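Long-range contacts in odorant binding protein, antennal (Anopheles gambiae, PDB 3R1P), which probably binds odorant molecules as a secreted protein of the mosquito antenna, and here holds a palmitic acid molecule in its all-helical core: residues A[10-15]-A[122-127]; A[39-43]-A[104-108]; A[66-70]-A[88-94]. One frame throughout, in Å; residues are numbered along the deposited sequence.

Interactions 1 and 2 both touch the bound palmitic acid. Interaction 1 lies by its carboxylate end, with Pro-13 CG 3.7 Å from PLM O1. Interaction 2 meets the far part of the chain, with Val-107 CG1 3.6 Å from PLM CE. Their centres are about 19 Å apart and they do not touch each other. Interaction 3 lies across the chain's centre from interaction 1, their centres about 24 Å apart. It packs on interaction 2 through Thr-106, whose CG2 is 3.8 Å from Leu-69 CD1. The side chain of Leu-69 is about 7 Å from the ligand. Along the chain the contacts are nested: interaction 3 inside interaction 2, interaction 2 inside interaction 1.

Interaction 1 of 3, residues A[10-15]-A[122-127]; sequences YKKPAK and HLLVLE. With PLM (palmitic acid), chain G.
Lys-11 and Lys-15 reach over the C-terminal end of helix 114-125 and donate hydrogen bonds from their ammonium groups to its carbonyl oxygens. The contact joins the N-terminal part of helix 11-25 to the end of the chain in the all-helical PBP/GOBP fold. The two lysines are one helical turn apart, on the same flank of their helix.

The polar part consists of four hydrogen bonds to backbone oxygens. Lys-11 NZ donates to Leu-123 O at 2.7 Å and to Leu-126 O. Lys-15 NZ donates to Leu-124 O at 2.8 Å and also to Leu-126 O. Two of these acceptors lie in the last turn of the helix, and the third belongs to the first residue beyond it. The carbonyl-rich helix end probably favours the charged form of both lysines. The Lys-15 chain is bent about its CB-CG bond (chi2 -49°) and again about CG-CD, which folds its CD and CE over the same carbonyls. Lys-11 also makes a long salt bridge to the C-terminal carboxylate, NZ to Glu-127 OXT at 3.9 Å.

The apolar part lies on the ligand side. Ala-14 CB points at the other helix and meets Leu-123 CG at 3.7 Å. Leu-124 brings CD2 alongside the Ala-14 backbone, 3.5 Å from Ala-14 O. The Leu-124 side chain also touches Tyr-49 and Leu-53 of helix 44-56.

The palmitic acid touches this apolar side. Its O1 lies 3.8 Å from Tyr-10 CD1, and its C4 is 4.1 Å from Leu-123 CD2. The pair of helix ends therefore forms part of the wall at the carboxylate end of the ligand.

At Leu-126 O the two ammonium groups arrive from opposite faces of the carbonyl plane, Lys-11 NZ 52° and Lys-15 NZ 61° out of it.

Interaction 2 of 3, residues A[39-43]-A[104-108]; sequences TVPTA and YETVK. With PLM (palmitic acid), chain G.
Val-40 turns its side chain into helix 99-110 and makes the tight part of the contact. CG1 stands anti to the backbone N (chi1 177°). It meets the Tyr-104 ring at CE1, 3.7 Å away. Both Val-40 methyls, CG1 and CG2, lie 3.8 Å from Val-107 CG1, and Val-40 CB sits on Lys-108 CD. Val-40 and Val-107 also share Ile-50 of helix 44-56, which packs on both.

Val-107 touches the ligand as well. Its CG1 and CG2 both meet the hydrocarbon chain of the palmitic acid, so this residue is shared between the contact and the pocket. Segment 39-43 lies in the loop leading into helix 44-56. In this PBP/GOBP fold the contact ties that loop to helix 99-110 beside the ligand pocket. Pro-41 O lies 3.4 Å from Tyr-104 CE1, obliquely to the ring; this buried oxygen has no polar partner in the model.

The side toward Thr-42 and the end of Lys-108 is more exposed and covers less surface. Thr-42 lies alongside the tyrosine, with CG2 3.4 Å from Tyr-104 OH. The Lys-108 chain is bent at each bond from CB to CE, which curls it back over the tyrosine. It lays CG over one face of the Tyr-104 ring and brings NZ back to donate to Tyr-104 OH at 3.0 Å. A water bridges the same hydroxyl to Val-40 O, with 2.9 Å from the water oxygen to Tyr-104 OH.

Interaction 3 of 3, residues A[66-70]-A[88-94]; sequences RILLD and TRECSHI
Arg-66 lays its guanidinium flat on the His-93 ring. The planes differ by 6° and the centres are 4.3 Å apart. The two side chains run side by side and point the same way. Leu-68 CD2 lies over the rim of the opposite face of the guanidinium, so the group has a neighbour on both faces.

The edge of the group is used as well. NH1 donates to Ser-92 O at 2.9 Å, with an angle of 165° at the hydrogen. The oxygen lies near the guanidinium plane, but NH1 stands 45° above the carbonyl plane of Ser-92. CG of Arg-66 sits between the backbone N and the carbonyl carbon. From there the chain runs extended to NE, alongside Ser-92 O.

The backbones also approach closely. Ile-67 O makes a CA-H...O contact with Ser-92 CA at 3.3 Å. A water links the two segments: it accepts from Ile-67 N and donates to Ile-94 O at 2.7 Å and to Cys-91 O. Ile-67 O also lies next to Ser-92 CB. Leu-68, between Ile-67 and Leu-69, is the centre of an inverse gamma turn and the N-cap residue of helix 69-72.

The apolar part starts at Leu-69. Its CD1 meets Cys-91 CB at 3.6 Å, and its CB lies against Thr-88 CG2. Beyond the apolar part, the same threonine methyl lies 3.3 Å from Asp-70 OD1, where the Thr-88 and Asp-70 side chains meet at a slant.

The contact joins the loop before helix 69-72, and the first turn of that helix, to the short helix 88-91 and the turn after it. Helix 99-110 lies against both: Cys-91 is disulfide-bonded to Cys-109, Thr-88 OG1 is hydrogen-bonded to Tyr-110 OH, Ile-67 packs on Thr-106 and Leu-69 on Tyr-110.

Interaction 1 of 3, residues A[10-15]-A[122-127]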
loop_
_atom_site.group_PDB
_atom_site.type_symbol
_atom_site.label_atom_id
_atom_site.label_comp_id
_atom_site.label_asym_id
_atom_site.label_seq_id
_atom_site.Cartn_x
_atom_site.Cartn_y
_atom_site.Cartn_z
ATOM N N TYR A 10 -8.911 -5.587 14.077
ATOM C CA TYR A 10 -8.291 -4.668 13.109
ATOM C C TYR A 10 -9.182 -4.187 11.951
ATOM O O TYR A 10 -8.815 -3.241 11.243
ATOM C CB TYR A 10 -7.042 -5.356 12.552
ATOM C CG TYR A 10 -5.908 -5.444 13.552
ATOM C CD1 TYR A 10 -4.988 -4.408 13.680
ATOM C CD2 TYR A 10 -5.746 -6.565 14.360
ATOM C CE1 TYR A 10 -3.943 -4.476 14.595
ATOM C CE2 TYR A 10 -4.697 -6.649 15.277
ATOM C CZ TYR A 10 -3.797 -5.600 15.388
ATOM O OH TYR A 10 -2.748 -5.656 16.276
ATOM N N LYS A 11 -10.311 -4.895 11.722
ATOM C CA LYS A 11 -11.240 -4.651 10.613
ATOM C C LYS A 11 -11.880 -3.250 10.525
ATOM O O LYS A 11 -11.914 -2.694 9.422
ATOM C CB LYS A 11 -12.264 -5.792 10.477
ATOM C CG LYS A 11 -13.051 -5.796 9.163
ATOM C CD LYS A 11 -12.430 -6.685 8.091
ATOM C CE LYS A 11 -13.179 -6.553 6.787
ATOM N NZ LYS A 11 -12.261 -6.618 5.623
ATOM N N LYS A 12 -12.369 -2.677 11.654
ATOM C CA LYS A 12 -12.975 -1.335 11.652
ATOM C C LYS A 12 -11.989 -0.263 11.135
ATOM O O LYS A 12 -12.342 0.424 10.168
ATOM C CB LYS A 12 -13.529 -0.957 13.036
ATOM C CG LYS A 12 -14.729 -1.774 13.479
ATOM C CD LYS A 12 -15.955 -0.891 13.663
ATOM C CE LYS A 12 -16.241 -0.524 15.106
ATOM N NZ LYS A 12 -15.126 0.224 15.759
ATOM N N PRO A 13 -10.752 -0.118 11.695
ATOM C CA PRO A 13 -9.850 0.933 11.183
ATOM C C PRO A 13 -9.468 0.829 9.714
ATOM O O PRO A 13 -9.394 1.857 9.046
ATOM C CB PRO A 13 -8.613 0.829 12.078
ATOM C CG PRO A 13 -9.047 0.086 13.272
ATOM C CD PRO A 13 -10.139 -0.826 12.842
ATOM N N ALA A 14 -9.210 -0.387 9.213
ATOM C CA ALA A 14 -8.786 -0.624 7.829
ATOM C C ALA A 14 -9.841 -0.289 6.783
ATOM O O ALA A 14 -9.479 0.133 5.684
ATOM C CB ALA A 14 -8.326 -2.060 7.668
ATOM N N LYS A 15 -11.144 -0.492 7.115
ATOM C CA LYS A 15 -12.273 -0.195 6.224
ATOM C C LYS A 15 -12.400 1.324 6.008
ATOM O O LYS A 15 -12.647 1.782 4.891
ATOM C CB LYS A 15 -13.589 -0.797 6.780
ATOM C CG LYS A 15 -13.704 -2.336 6.666
ATOM C CD LYS A 15 -13.374 -2.921 5.262
ATOM C CE LYS A 15 -14.201 -2.341 4.128
ATOM N NZ LYS A 15 -13.805 -2.897 2.813
ATOM N N HIS A 122 -7.856 -8.772 1.702
ATOM C CA HIS A 122 -9.096 -9.125 2.392
ATOM C C HIS A 122 -9.473 -8.107 3.480
ATOM O O HIS A 122 -10.629 -7.697 3.561
ATOM C CB HIS A 122 -8.991 -10.522 3.020
ATOM C CG HIS A 122 -8.958 -11.653 2.031
ATOM N ND1 HIS A 122 -8.692 -12.945 2.442
ATOM C CD2 HIS A 122 -9.131 -11.651 0.687
ATOM C CE1 HIS A 122 -8.746 -13.689 1.350
ATOM N NE2 HIS A 122 -8.997 -12.953 0.266
ATOM N N LEU A 123 -8.493 -7.718 4.315
ATOM C CA LEU A 123 -8.681 -6.789 5.435
ATOM C C LEU A 123 -9.212 -5.426 4.996
ATOM O O LEU A 123 -10.142 -4.899 5.613
ATOM C CB LEU A 123 -7.354 -6.624 6.209
ATOM C CG LEU A 123 -7.374 -5.651 7.395
ATOM C CD1 LEU A 123 -8.211 -6.198 8.551
ATOM C CD2 LEU A 123 -5.974 -5.310 7.849
ATOM N N LEU A 124 -8.622 -4.872 3.939
ATOM C CA LEU A 124 -8.946 -3.548 3.424
ATOM C C LEU A 124 -10.148 -3.574 2.453
ATOM O O LEU A 124 -11.021 -2.693 2.583
ATOM C CB LEU A 124 -7.747 -3.012 2.620
ATOM C CG LEU A 124 -6.537 -2.566 3.417
ATOM C CD1 LEU A 124 -5.273 -2.649 2.580
ATOM C CD2 LEU A 124 -6.733 -1.147 3.969
ATOM N N VAL A 125 -10.104 -4.512 1.506
ATOM C CA VAL A 125 -11.032 -4.519 0.376
ATOM C C VAL A 125 -12.372 -5.265 0.546
ATOM O O VAL A 125 -13.357 -4.766 0.023
ATOM C CB VAL A 125 -10.235 -4.765 -0.943
ATOM C CG1 VAL A 125 -11.073 -4.489 -2.163
ATOM C CG2 VAL A 125 -8.949 -3.901 -0.976
ATOM N N LEU A 126 -12.466 -6.381 1.284
ATOM C CA LEU A 126 -13.763 -7.060 1.431
ATOM C C LEU A 126 -14.574 -6.489 2.600
ATOM O O LEU A 126 -14.032 -5.753 3.432
ATOM C CB LEU A 126 -13.601 -8.587 1.586
ATOM C CG LEU A 126 -12.781 -9.316 0.541
ATOM C CD1 LEU A 126 -12.566 -10.746 0.928
ATOM C CD2 LEU A 126 -13.374 -9.188 -0.857
ATOM N N GLU A 127 -15.877 -6.861 2.667
ATOM C CA GLU A 127 -16.798 -6.435 3.727
ATOM C C GLU A 127 -16.369 -7.003 5.095
ATOM O O GLU A 127 -16.615 -6.341 6.126
ATOM C CB GLU A 127 -18.226 -6.919 3.427
ATOM C CG GLU A 127 -18.927 -6.207 2.287
ATOM C CD GLU A 127 -20.349 -6.682 2.036
ATOM O OE1 GLU A 127 -21.038 -7.080 3.005
ATOM O OE2 GLU A 127 -20.788 -6.636 0.862
ATOM O OXT GLU A 127 -15.805 -8.119 5.133
HETATM C C1 PLM G . -4.850 -0.321 12.301
HETATM O O1 PLM G . -5.389 -0.630 13.387
HETATM O O2 PLM G . -4.236 0.761 12.152
HETATM C C2 PLM G . -4.952 -1.302 11.145
HETATM C C3 PLM G . -4.308 -0.775 9.858
HETATM C C4 PLM G . -3.934 -1.898 8.888
HETATM C C5 PLM G . -3.883 -1.402 7.441
HETATM C C6 PLM G . -2.642 -1.894 6.694
HETATM C C7 PLM G . -2.409 -1.109 5.403
HETATM C C8 PLM G . -1.054 -1.432 4.780
HETATM C C9 PLM G . -1.145 -1.647 3.271
HETATM C CA PLM G . 0.112 -2.333 2.740
HETATM C CB PLM G . -0.044 -2.761 1.284
HETATM C CC PLM G . -0.769 -4.099 1.184
HETATM C CD PLM G . -0.287 -4.930 -0.004
HETATM C CE PLM G . -0.851 -4.496 -1.360
HETATM C CF PLM G . -2.064 -3.568 -1.281
HETATM C CG PLM G . -3.342 -4.345 -1.043
#

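Interaction 2 of 3, residues A[39-43]-A[104-108]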
loop_
_atom_site.group_PDB
_atom_site.type_symbol
_atom_site.label_atom_id
_atom_site.label_comp_id
_atom_site.label_asym_id
_atom_site.label_seq_id
_atom_site.Cartn_x
_atom_site.Cartn_y
_atom_site.Cartn_z
ATOM N N THR A 39 -2.001 -10.493 -6.556
ATOM C CA THR A 39 -1.263 -9.545 -7.400
ATOM C C THR A 39 -1.296 -8.131 -6.813
ATOM O O THR A 39 -2.355 -7.666 -6.401
ATOM C CB THR A 39 -1.773 -9.548 -8.844
ATOM O OG1 THR A 39 -3.152 -9.256 -8.865
ATOM C CG2 THR A 39 -1.526 -10.862 -9.572
ATOM N N VAL A 40 -0.142 -7.440 -6.786
ATOM C CA VAL A 40 -0.111 -6.055 -6.311
ATOM C C VAL A 40 -0.735 -5.219 -7.445
ATOM O O VAL A 40 -0.265 -5.326 -8.580
ATOM C CB VAL A 40 1.304 -5.556 -5.926
ATOM C CG1 VAL A 40 1.269 -4.078 -5.512
ATOM C CG2 VAL A 40 1.895 -6.414 -4.811
ATOM N N PRO A 41 -1.838 -4.472 -7.183
ATOM C CA PRO A 41 -2.488 -3.701 -8.269
ATOM C C PRO A 41 -1.530 -2.767 -9.007
ATOM O O PRO A 41 -0.688 -2.122 -8.373
ATOM C CB PRO A 41 -3.620 -2.966 -7.554
ATOM C CG PRO A 41 -3.888 -3.773 -6.324
ATOM C CD PRO A 41 -2.544 -4.282 -5.898
ATOM N N THR A 42 -1.628 -2.745 -10.351
ATOM C CA THR A 42 -0.710 -2.020 -11.238
ATOM C C THR A 42 -1.237 -0.765 -11.921
ATOM O O THR A 42 -0.441 -0.045 -12.526
ATOM C CB THR A 42 -0.094 -2.982 -12.266
ATOM O OG1 THR A 42 -1.133 -3.542 -13.072
ATOM C CG2 THR A 42 0.738 -4.079 -11.621
ATOM N N ALA A 43 -2.550 -0.490 -11.843
ATOM C CA ALA A 43 -3.115 0.712 -12.466
ATOM C C ALA A 43 -2.420 1.972 -11.916
ATOM O O ALA A 43 -2.094 1.992 -10.723
ATOM C CB ALA A 43 -4.610 0.795 -12.202
ATOM N N TYR A 104 4.213 1.762 -4.696
ATOM C CA TYR A 104 4.061 0.522 -5.448
ATOM C C TYR A 104 5.339 -0.327 -5.392
ATOM O O TYR A 104 5.261 -1.517 -5.069
ATOM C CB TYR A 104 3.661 0.810 -6.908
ATOM C CG TYR A 104 3.699 -0.424 -7.784
ATOM C CD1 TYR A 104 2.671 -1.371 -7.740
ATOM C CD2 TYR A 104 4.766 -0.659 -8.646
ATOM C CE1 TYR A 104 2.712 -2.520 -8.532
ATOM C CE2 TYR A 104 4.817 -1.803 -9.438
ATOM C CZ TYR A 104 3.784 -2.725 -9.385
ATOM O OH TYR A 104 3.845 -3.860 -10.155
ATOM N N GLU A 105 6.496 0.270 -5.727
ATOM C CA GLU A 105 7.785 -0.425 -5.724
ATOM C C GLU A 105 8.155 -0.952 -4.341
ATOM O O GLU A 105 8.750 -2.025 -4.241
ATOM C CB GLU A 105 8.906 0.457 -6.272
ATOM C CG GLU A 105 8.871 0.657 -7.779
ATOM C CD GLU A 105 10.077 1.394 -8.342
ATOM O OE1 GLU A 105 11.162 1.351 -7.716
ATOM O OE2 GLU A 105 9.941 1.994 -9.434
ATOM N N THR A 106 7.798 -0.210 -3.278
ATOM C CA THR A 106 8.082 -0.638 -1.899
ATOM C C THR A 106 7.276 -1.923 -1.579
ATOM O O THR A 106 7.842 -2.880 -1.048
ATOM C CB THR A 106 7.835 0.516 -0.893
ATOM O OG1 THR A 106 8.659 1.631 -1.224
ATOM C CG2 THR A 106 8.081 0.103 0.559
ATOM N N VAL A 107 5.963 -1.933 -1.913
ATOM C CA VAL A 107 5.073 -3.086 -1.693
ATOM C C VAL A 107 5.559 -4.310 -2.497
ATOM O O VAL A 107 5.650 -5.404 -1.939
ATOM C CB VAL A 107 3.585 -2.733 -1.934
ATOM C CG1 VAL A 107 2.689 -3.974 -1.956
ATOM C CG2 VAL A 107 3.104 -1.761 -0.871
ATOM N N LYS A 108 5.921 -4.101 -3.775
ATOM C CA LYS A 108 6.465 -5.153 -4.654
ATOM C C LYS A 108 7.707 -5.798 -4.043
ATOM O O LYS A 108 7.834 -7.019 -4.054
ATOM C CB LYS A 108 6.797 -4.579 -6.045
ATOM C CG LYS A 108 5.570 -4.390 -6.939
ATOM C CD LYS A 108 4.838 -5.703 -7.327
ATOM C CE LYS A 108 5.629 -6.626 -8.244
ATOM N NZ LYS A 108 5.880 -6.028 -9.593
HETATM C C1 PLM G . -4.850 -0.321 12.301
HETATM O O1 PLM G . -5.389 -0.630 13.387
HETATM O O2 PLM G . -4.236 0.761 12.152
HETATM C C2 PLM G . -4.952 -1.302 11.145
HETATM C C3 PLM G . -4.308 -0.775 9.858
HETATM C C4 PLM G . -3.934 -1.898 8.888
HETATM C C5 PLM G . -3.883 -1.402 7.441
HETATM C C6 PLM G . -2.642 -1.894 6.694
HETATM C C7 PLM G . -2.409 -1.109 5.403
HETATM C C8 PLM G . -1.054 -1.432 4.780
HETATM C C9 PLM G . -1.145 -1.647 3.271
HETATM C CA PLM G . 0.112 -2.333 2.740
HETATM C CB PLM G . -0.044 -2.761 1.284
HETATM C CC PLM G . -0.769 -4.099 1.184
HETATM C CD PLM G . -0.287 -4.930 -0.004
HETATM C CE PLM G . -0.851 -4.496 -1.360
HETATM C CF PLM G . -2.064 -3.568 -1.281
HETATM C CG PLM G . -3.342 -4.345 -1.043
HETATM O O HOH W 1 2.258 -6.175 -9.648
#

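Interaction 3 of 3, residues A[66-70]-A[88-94]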
loop_
_atom_site.group_PDB
_atom_site.type_symbol
_atom_site.label_atom_id
_atom_site.label_comp_id
_atom_site.label_asym_id
_atom_site.label_seq_id
_atom_site.Cartn_x
_atom_site.Cartn_y
_atom_site.Cartn_z
ATOM N N ARG A 66 10.873 8.052 1.452
ATOM C CA ARG A 66 10.976 6.593 1.570
ATOM C C ARG A 66 9.893 6.079 2.525
ATOM O O ARG A 66 9.358 6.852 3.331
ATOM C CB ARG A 66 12.383 6.123 1.986
ATOM C CG ARG A 66 12.742 6.429 3.440
ATOM C CD ARG A 66 14.203 6.163 3.724
ATOM N NE ARG A 66 14.495 6.384 5.137
ATOM C CZ ARG A 66 14.432 5.446 6.079
ATOM N NH1 ARG A 66 14.114 4.199 5.765
ATOM N NH2 ARG A 66 14.704 5.746 7.340
ATOM N N ILE A 67 9.535 4.790 2.393
ATOM C CA ILE A 67 8.490 4.215 3.230
ATOM C C ILE A 67 9.124 3.580 4.471
ATOM O O ILE A 67 9.925 2.657 4.360
ATOM C CB ILE A 67 7.571 3.234 2.427
ATOM C CG1 ILE A 67 6.904 3.903 1.154
ATOM C CG2 ILE A 67 6.534 2.554 3.328
ATOM C CD1 ILE A 67 6.398 5.415 1.245
ATOM N N LEU A 68 8.744 4.083 5.646
ATOM C CA LEU A 68 9.284 3.624 6.926
ATOM C C LEU A 68 8.642 2.294 7.328
ATOM O O LEU A 68 7.717 2.250 8.156
ATOM C CB LEU A 68 9.102 4.721 7.997
ATOM C CG LEU A 68 9.649 6.111 7.638
ATOM C CD1 LEU A 68 9.032 7.186 8.526
ATOM C CD2 LEU A 68 11.169 6.136 7.660
ATOM N N LEU A 69 9.119 1.206 6.707
ATOM C CA LEU A 69 8.610 -0.137 6.928
ATOM C C LEU A 69 8.752 -0.639 8.366
ATOM O O LEU A 69 7.875 -1.362 8.823
ATOM C CB LEU A 69 9.158 -1.147 5.901
ATOM C CG LEU A 69 8.776 -0.915 4.432
ATOM C CD1 LEU A 69 9.555 -1.822 3.529
ATOM C CD2 LEU A 69 7.296 -1.130 4.196
ATOM N N ASP A 70 9.802 -0.218 9.092
ATOM C CA ASP A 70 10.006 -0.600 10.493
ATOM C C ASP A 70 8.888 -0.014 11.345
ATOM O O ASP A 70 8.352 -0.729 12.200
ATOM C CB ASP A 70 11.408 -0.187 10.988
ATOM C CG ASP A 70 12.515 -1.105 10.503
ATOM O OD1 ASP A 70 12.473 -2.313 10.828
ATOM O OD2 ASP A 70 13.457 -0.605 9.861
ATOM N N THR A 88 13.485 -5.762 5.190
ATOM C CA THR A 88 12.908 -4.513 5.685
ATOM C C THR A 88 13.809 -3.329 5.329
ATOM O O THR A 88 13.319 -2.291 4.879
ATOM C CB THR A 88 12.674 -4.611 7.202
ATOM O OG1 THR A 88 11.954 -5.808 7.498
ATOM C CG2 THR A 88 11.906 -3.433 7.743
ATOM N N ARG A 89 15.123 -3.492 5.513
ATOM C CA ARG A 89 16.054 -2.420 5.232
ATOM C C ARG A 89 16.135 -2.006 3.740
ATOM O O ARG A 89 16.004 -0.830 3.455
ATOM C CB ARG A 89 17.419 -2.678 5.883
ATOM C CG ARG A 89 18.245 -3.751 5.192
ATOM C CD ARG A 89 18.797 -4.793 6.126
ATOM N NE ARG A 89 19.593 -5.750 5.364
ATOM C CZ ARG A 89 19.861 -6.992 5.743
ATOM N NH1 ARG A 89 19.408 -7.452 6.902
ATOM N NH2 ARG A 89 20.587 -7.786 4.964
ATOM N N GLU A 90 16.263 -2.963 2.801
ATOM C CA GLU A 90 16.354 -2.588 1.395
ATOM C C GLU A 90 15.074 -1.952 0.835
ATOM O O GLU A 90 15.133 -0.913 0.166
ATOM C CB GLU A 90 16.930 -3.718 0.513
ATOM C CG GLU A 90 15.937 -4.578 -0.241
ATOM C CD GLU A 90 16.571 -5.488 -1.275
ATOM O OE1 GLU A 90 16.406 -5.218 -2.486
ATOM O OE2 GLU A 90 17.228 -6.477 -0.873
ATOM N N CYS A 91 13.921 -2.560 1.163
ATOM C CA CYS A 91 12.631 -2.092 0.688
ATOM C C CYS A 91 12.228 -0.758 1.305
ATOM O O CYS A 91 11.443 -0.038 0.698
ATOM C CB CYS A 91 11.560 -3.152 0.909
ATOM S SG CYS A 91 11.939 -4.771 0.186
ATOM N N SER A 92 12.779 -0.411 2.487
ATOM C CA SER A 92 12.466 0.867 3.141
ATOM C C SER A 92 13.348 2.028 2.641
ATOM O O SER A 92 13.244 3.130 3.157
ATOM C CB SER A 92 12.529 0.740 4.662
ATOM O OG SER A 92 13.826 0.372 5.099
ATOM N N HIS A 93 14.183 1.799 1.624
ATOM C CA HIS A 93 15.035 2.854 1.078
ATOM C C HIS A 93 14.792 3.095 -0.416
ATOM O O HIS A 93 15.623 3.692 -1.096
ATOM C CB HIS A 93 16.508 2.596 1.382
ATOM C CG HIS A 93 16.843 2.686 2.834
ATOM N ND1 HIS A 93 17.335 3.847 3.376
ATOM C CD2 HIS A 93 16.711 1.766 3.818
ATOM C CE1 HIS A 93 17.499 3.598 4.664
ATOM N NE2 HIS A 93 17.157 2.351 4.970
ATOM N N ILE A 94 13.645 2.645 -0.917
ATOM C CA ILE A 94 13.256 2.841 -2.311
ATOM C C ILE A 94 12.671 4.245 -2.443
ATOM O O ILE A 94 11.722 4.586 -1.728
ATOM C CB ILE A 94 12.261 1.740 -2.782
ATOM C CG1 ILE A 94 12.931 0.331 -2.823
ATOM C CG2 ILE A 94 11.596 2.114 -4.124
ATOM C CD1 ILE A 94 11.964 -0.825 -2.959
HETATM O O HOH W 2 10.786 3.128 0.399
#